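PDB 4FEK: putative diflavin flavoprotein A 5 from Nostoc sp. PCC 7120, which probably passes electrons from NADH to oxygen, reducing it to water, the crystallised fragment being its N-terminal metallo-beta-lactamase-like domain. Local coordinates for residues Glu136-Gly141 / Leu146-Ile151; Gln168-Asp173 / Glu217-Leu222. All coordinates share one frame; numbering follows the deposited sequence.

Contact 1 (Glu136-Gly141 / Leu146-Ile151); sequences ETLDLG and LKFLPI
F148 turns CG anti to its carbonyl carbon (chi1 -66°), which swings the ring back beside the CB of L138; L138, with CG anti to the backbone N (179°), lays its own branch beside L146. The first of these is an edge contact, with L138 CB lying in the plane of the ring 3.7 Å from F148 CE1. In the second, L138 and L146 run side by side, both side chains pointing the same way, and their CD2 methyls come within 4.1 Å. From further along the chain L140 leans in at a slant, bringing its CD2 to 3.8 Å from L146 CD2, so L146 has a leucine methyl from each of two neighbours.

The backbones of L138 and L146 form an antiparallel hydrogen-bonded pair, L138 N giving to L146 O at 3.1 Å and L146 N to L138 O at 2.8 Å. Beyond this pair the strands part, and a water bridges them, donating to E136 O and accepting from F148 N, each at 2.8 Å. On the solvent side, T137 CG2 passes alongside K147 CG. At the end of the segment D139 OD1 accepts from G141 N in an Asx turn, the amide coming from above the carboxylate plane.

This is a beta hairpin at the margin of the five-stranded sheet, with 138-139 as its outermost strand. Its apolar face looks across the sandwich at the seven-stranded sheet: L138 and L140 rest on Y82, L146 and F148 on I84, and M132 of strand 129-132 meets L138 and F148. Strand 160-164 continues the sheet beyond K147.

Contact 2 (Gln168-Asp173 / Glu217-Leu222); sequences QILYTD and EKISDL
Two residues before I219, which packs on L170, the carbonyl oxygen of E217 is gripped twice by one residue: S220 OG donates to E217 O at 2.7 Å, and S220 N reaches the same oxygen at 3.3 Å, both from one face of its plane. I219 O then accepts from L222 N (2.9 Å) in a type I turn from I219 to L222, which follows on from helix 209-219 and places both side chains toward the strand.

L170 receives them one on each methyl. With its CG anti to the backbone N (chi1 -180°), it sends CD2 to I219 CG2 at 3.8 Å and CD1 to L222 CD1 at 3.9 Å. Both isoleucine and leucine cross it at about a right angle. The contact is wholly apolar and buried, with no hydrogen bond between the segments.

Strand 169-173 alternates its side chains between two layers. L170 faces the helix, in company with C161 and Y163 of strand 160-164, while I169 and Y171 turn to the other sheet, where I169 lies on strand 8-15 and Y171 makes an edge-to-face pair with Y46. Strand 226-229 runs parallel alongside, hydrogen-bonded through its backbone to L170 and T172.

Both contacts involve the same five-stranded sheet, their centres about 12 Å apart: contact 1 pairs its edge strands, with the apolar side chains on the inner face, and contact 2 packs a helix end on the outer face, one of the helix-on-sheet layers of the alpha-beta-beta-alpha sandwich of this fold. They touch directly: L149 CD2 lies 3.7 Å from K218 O and 4.0 Å from L222 CD1. Segment 168-173 closes with D173, whose OD2 is hydrogen-bonded to H87 ND1 and whose OD1 lies close to D57 OD2. This probably marks the place of the di-iron site in flavodiiron relatives, though no iron lies around D173 here; contact 1 lies at the sheet's edge.

Contact 1 (Glu136-Gly141 / Leu146-Ile151)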
loop_
_atom_site.group_PDB
_atom_site.type_symbol
_atom_site.label_atom_id
_atom_site.label_comp_id
_atom_site.label_asym_id
_atom_site.label_seq_id
_atom_site.Cartn_x
_atom_site.Cartn_y
_atom_site.Cartn_z
ATOM N N GLU A 136 1.412 -17.200 -9.578
ATOM C CA GLU A 136 2.228 -17.758 -8.513
ATOM C C GLU A 136 1.944 -17.096 -7.179
ATOM O O GLU A 136 1.557 -15.932 -7.116
ATOM C CB GLU A 136 3.714 -17.652 -8.856
ATOM C CG GLU A 136 4.136 -18.557 -10.002
ATOM C CD GLU A 136 3.887 -20.033 -9.712
ATOM O OE1 GLU A 136 4.026 -20.450 -8.539
ATOM O OE2 GLU A 136 3.551 -20.779 -10.662
ATOM N N THR A 137 2.129 -17.858 -6.112
ATOM C CA THR A 137 1.966 -17.328 -4.774
ATOM C C THR A 137 3.308 -17.277 -4.067
ATOM O O THR A 137 4.301 -17.811 -4.557
ATOM C CB THR A 137 0.968 -18.155 -3.951
ATOM O OG1 THR A 137 1.410 -19.512 -3.883
ATOM C CG2 THR A 137 -0.424 -18.099 -4.590
ATOM N N LEU A 138 3.334 -16.609 -2.917
ATOM C CA LEU A 138 4.530 -16.525 -2.105
ATOM C C LEU A 138 4.202 -17.002 -0.700
ATOM O O LEU A 138 3.420 -16.369 0.022
ATOM C CB LEU A 138 5.050 -15.087 -2.072
ATOM C CG LEU A 138 6.297 -14.819 -1.227
ATOM C CD1 LEU A 138 7.510 -15.544 -1.773
ATOM C CD2 LEU A 138 6.547 -13.319 -1.138
ATOM N N ASP A 139 4.798 -18.119 -0.304
ATOM C CA ASP A 139 4.537 -18.667 1.018
ATOM C C ASP A 139 5.545 -18.122 2.035
ATOM O O ASP A 139 6.749 -18.367 1.940
ATOM C CB ASP A 139 4.561 -20.196 0.982
ATOM C CG ASP A 139 4.186 -20.831 2.320
ATOM O OD1 ASP A 139 3.702 -20.122 3.227
ATOM O OD2 ASP A 139 4.354 -22.060 2.452
ATOM N N LEU A 140 5.035 -17.379 3.008
ATOM C CA LEU A 140 5.856 -16.868 4.107
ATOM C C LEU A 140 5.969 -17.894 5.243
ATOM O O LEU A 140 6.729 -17.696 6.207
ATOM C CB LEU A 140 5.241 -15.571 4.646
ATOM C CG LEU A 140 5.761 -14.222 4.138
ATOM C CD1 LEU A 140 6.313 -14.322 2.760
ATOM C CD2 LEU A 140 4.690 -13.120 4.245
ATOM N N GLY A 141 5.186 -18.968 5.142
ATOM C CA GLY A 141 5.132 -19.981 6.183
ATOM C C GLY A 141 4.048 -19.680 7.203
ATOM O O GLY A 141 3.450 -18.597 7.189
ATOM N N LEU A 146 0.755 -15.695 0.297
ATOM C CA LEU A 146 0.366 -14.446 -0.348
ATOM C C LEU A 146 -0.114 -14.688 -1.768
ATOM O O LEU A 146 0.599 -15.299 -2.562
ATOM C CB LEU A 146 1.566 -13.504 -0.401
ATOM C CG LEU A 146 1.734 -12.534 0.767
ATOM C CD1 LEU A 146 1.176 -13.097 2.032
ATOM C CD2 LEU A 146 3.191 -12.115 0.921
ATOM N N LYS A 147 -1.316 -14.207 -2.084
ATOM C CA LYS A 147 -1.823 -14.217 -3.455
ATOM C C LYS A 147 -1.625 -12.818 -4.033
ATOM O O LYS A 147 -1.759 -11.835 -3.311
ATOM C CB LYS A 147 -3.303 -14.585 -3.472
ATOM C CG LYS A 147 -3.586 -15.956 -2.841
ATOM C CD LYS A 147 -4.988 -16.454 -3.180
ATOM C CE LYS A 147 -5.131 -17.949 -2.892
ATOM N NZ LYS A 147 -6.511 -18.436 -3.187
ATOM N N PHE A 148 -1.277 -12.736 -5.314
ATOM C CA PHE A 148 -1.007 -11.450 -5.963
ATOM C C PHE A 148 -1.978 -11.132 -7.094
ATOM O O PHE A 148 -2.222 -11.966 -7.983
ATOM C CB PHE A 148 0.442 -11.401 -6.451
ATOM C CG PHE A 148 1.441 -11.427 -5.331
ATOM C CD1 PHE A 148 1.949 -12.635 -4.864
ATOM C CD2 PHE A 148 1.833 -10.256 -4.706
ATOM C CE1 PHE A 148 2.851 -12.669 -3.803
ATOM C CE2 PHE A 148 2.748 -10.289 -3.648
ATOM C CZ PHE A 148 3.251 -11.495 -3.205
ATOM N N LEU A 149 -2.532 -9.922 -7.054
ATOM C CA LEU A 149 -3.518 -9.499 -8.034
ATOM C C LEU A 149 -3.051 -8.203 -8.687
ATOM O O LEU A 149 -3.278 -7.112 -8.163
ATOM C CB LEU A 149 -4.893 -9.301 -7.388
ATOM C CG LEU A 149 -5.556 -10.484 -6.660
ATOM C CD1 LEU A 149 -4.991 -10.720 -5.250
ATOM C CD2 LEU A 149 -7.054 -10.282 -6.591
ATOM N N PRO A 150 -2.379 -8.325 -9.840
ATOM C CA PRO A 150 -1.934 -7.109 -10.522
ATOM C C PRO A 150 -3.165 -6.348 -10.963
ATOM O O PRO A 150 -4.109 -6.939 -11.520
ATOM C CB PRO A 150 -1.159 -7.647 -11.741
ATOM C CG PRO A 150 -0.767 -9.047 -11.342
ATOM C CD PRO A 150 -1.938 -9.544 -10.541
ATOM N N ILE A 151 -3.156 -5.052 -10.695
ATOM C CA ILE A 151 -4.225 -4.167 -11.160
ATOM C C ILE A 151 -3.615 -3.029 -11.974
ATOM O O ILE A 151 -3.676 -1.865 -11.586
ATOM C CB ILE A 151 -5.107 -3.658 -9.981
ATOM C CG1 ILE A 151 -4.243 -3.088 -8.853
ATOM C CG2 ILE A 151 -5.998 -4.807 -9.448
ATOM C CD1 ILE A 151 -5.036 -2.222 -7.883
HETATM O O HOH W 1 -1.120 -15.173 -6.653
#

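Contact 2 (Gln168-Asp173 / Glu217-Leu222)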
loop_
_atom_site.group_PDB
_atom_site.type_symbol
_atom_site.label_atom_id
_atom_site.label_comp_id
_atom_site.label_asym_id
_atom_site.label_seq_id
_atom_site.Cartn_x
_atom_site.Cartn_y
_atom_site.Cartn_z
ATOM N N GLN A 168 -6.702 -12.987 5.873
ATOM C CA GLN A 168 -7.731 -12.397 4.993
ATOM C C GLN A 168 -7.626 -10.875 4.895
ATOM O O GLN A 168 -8.627 -10.157 4.767
ATOM C CB GLN A 168 -9.146 -12.847 5.380
ATOM C CG GLN A 168 -9.233 -14.359 5.473
ATOM C CD GLN A 168 -10.642 -14.885 5.612
ATOM O OE1 GLN A 168 -11.453 -14.348 6.361
ATOM N NE2 GLN A 168 -10.934 -15.958 4.896
ATOM N N ILE A 169 -6.396 -10.389 4.945
ATOM C CA ILE A 169 -6.135 -8.972 4.772
ATOM C C ILE A 169 -5.736 -8.750 3.311
ATOM O O ILE A 169 -4.928 -9.482 2.748
ATOM C CB ILE A 169 -5.002 -8.472 5.696
ATOM C CG1 ILE A 169 -5.441 -8.495 7.181
ATOM C CG2 ILE A 169 -4.595 -7.065 5.328
ATOM C CD1 ILE A 169 -4.298 -8.074 8.150
ATOM N N LEU A 170 -6.323 -7.733 2.697
ATOM C CA LEU A 170 -5.934 -7.336 1.354
ATOM C C LEU A 170 -5.154 -6.029 1.443
ATOM O O LEU A 170 -5.667 -5.025 1.964
ATOM C CB LEU A 170 -7.192 -7.169 0.496
ATOM C CG LEU A 170 -6.919 -6.760 -0.942
ATOM C CD1 LEU A 170 -6.192 -7.894 -1.633
ATOM C CD2 LEU A 170 -8.251 -6.438 -1.659
ATOM N N TYR A 171 -3.924 -6.045 0.938
ATOM C CA TYR A 171 -3.036 -4.877 0.935
ATOM C C TYR A 171 -3.292 -4.150 -0.383
ATOM O O TYR A 171 -2.995 -4.689 -1.448
ATOM C CB TYR A 171 -1.573 -5.326 1.073
ATOM C CG TYR A 171 -1.355 -6.054 2.420
ATOM C CD1 TYR A 171 -0.980 -5.341 3.559
ATOM C CD2 TYR A 171 -1.599 -7.419 2.548
ATOM C CE1 TYR A 171 -0.820 -5.975 4.787
ATOM C CE2 TYR A 171 -1.455 -8.078 3.791
ATOM C CZ TYR A 171 -1.065 -7.338 4.898
ATOM O OH TYR A 171 -0.918 -7.959 6.124
ATOM N N THR A 172 -3.867 -2.953 -0.303
ATOM C CA THR A 172 -4.455 -2.322 -1.482
ATOM C C THR A 172 -3.708 -1.068 -1.902
ATOM O O THR A 172 -4.068 -0.456 -2.927
ATOM C CB THR A 172 -5.946 -1.952 -1.272
ATOM O OG1 THR A 172 -6.066 -0.955 -0.242
ATOM C CG2 THR A 172 -6.769 -3.167 -0.914
ATOM N N ASP A 173 -2.693 -0.688 -1.110
ATOM C CA ASP A 173 -1.820 0.455 -1.436
ATOM C C ASP A 173 -2.676 1.698 -1.734
ATOM O O ASP A 173 -3.398 2.161 -0.857
ATOM C CB ASP A 173 -0.933 0.098 -2.643
ATOM C CG ASP A 173 0.188 1.105 -2.883
ATOM O OD1 ASP A 173 0.414 1.996 -2.027
ATOM O OD2 ASP A 173 0.849 0.996 -3.943
ATOM N N GLU A 217 -13.751 -5.874 -9.605
ATOM C CA GLU A 217 -14.133 -7.195 -10.093
ATOM C C GLU A 217 -13.089 -8.253 -9.695
ATOM O O GLU A 217 -13.450 -9.350 -9.277
ATOM C CB GLU A 217 -14.325 -7.185 -11.612
ATOM C CG GLU A 217 -15.373 -8.180 -12.126
ATOM C CD GLU A 217 -14.930 -9.634 -12.022
ATOM O OE1 GLU A 217 -13.740 -9.915 -12.283
ATOM O OE2 GLU A 217 -15.772 -10.498 -11.681
ATOM N N LYS A 218 -11.810 -7.919 -9.853
ATOM C CA LYS A 218 -10.703 -8.826 -9.474
ATOM C C LYS A 218 -10.736 -9.251 -8.016
ATOM O O LYS A 218 -10.534 -10.425 -7.689
ATOM C CB LYS A 218 -9.332 -8.209 -9.795
ATOM C CG LYS A 218 -8.882 -8.385 -11.240
ATOM C CD LYS A 218 -7.775 -7.396 -11.596
ATOM C CE LYS A 218 -7.577 -7.279 -13.110
ATOM N NZ LYS A 218 -6.965 -5.969 -13.509
ATOM N N ILE A 219 -10.992 -8.307 -7.124
ATOM C CA ILE A 219 -10.968 -8.642 -5.711
ATOM C C ILE A 219 -12.288 -9.222 -5.210
ATOM O O ILE A 219 -12.335 -9.773 -4.113
ATOM C CB ILE A 219 -10.575 -7.432 -4.838
ATOM C CG1 ILE A 219 -11.684 -6.391 -4.823
ATOM C CG2 ILE A 219 -9.236 -6.815 -5.298
ATOM C CD1 ILE A 219 -11.322 -5.139 -4.024
ATOM N N SER A 220 -13.350 -9.112 -6.016
ATOM C CA SER A 220 -14.696 -9.503 -5.585
ATOM C C SER A 220 -14.837 -10.953 -5.122
ATOM O O SER A 220 -15.677 -11.247 -4.279
ATOM C CB SER A 220 -15.753 -9.187 -6.658
ATOM O OG SER A 220 -15.608 -10.026 -7.780
ATOM N N ASP A 221 -14.027 -11.861 -5.654
ATOM C CA ASP A 221 -14.083 -13.238 -5.170
ATOM C C ASP A 221 -13.289 -13.514 -3.878
ATOM O O ASP A 221 -13.333 -14.623 -3.352
ATOM C CB ASP A 221 -13.705 -14.219 -6.279
ATOM C CG ASP A 221 -14.889 -14.571 -7.166
ATOM O OD1 ASP A 221 -15.922 -15.028 -6.621
ATOM O OD2 ASP A 221 -14.795 -14.374 -8.398
ATOM N N LEU A 222 -12.599 -12.508 -3.355
ATOM C CA LEU A 222 -11.817 -12.681 -2.138
ATOM C C LEU A 222 -12.669 -12.536 -0.889
ATOM O O LEU A 222 -13.567 -11.695 -0.819
ATOM C CB LEU A 222 -10.660 -11.682 -2.075
ATOM C CG LEU A 222 -9.576 -11.832 -3.132
ATOM C CD1 LEU A 222 -8.446 -10.830 -2.886
ATOM C CD2 LEU A 222 -9.071 -13.264 -3.127
#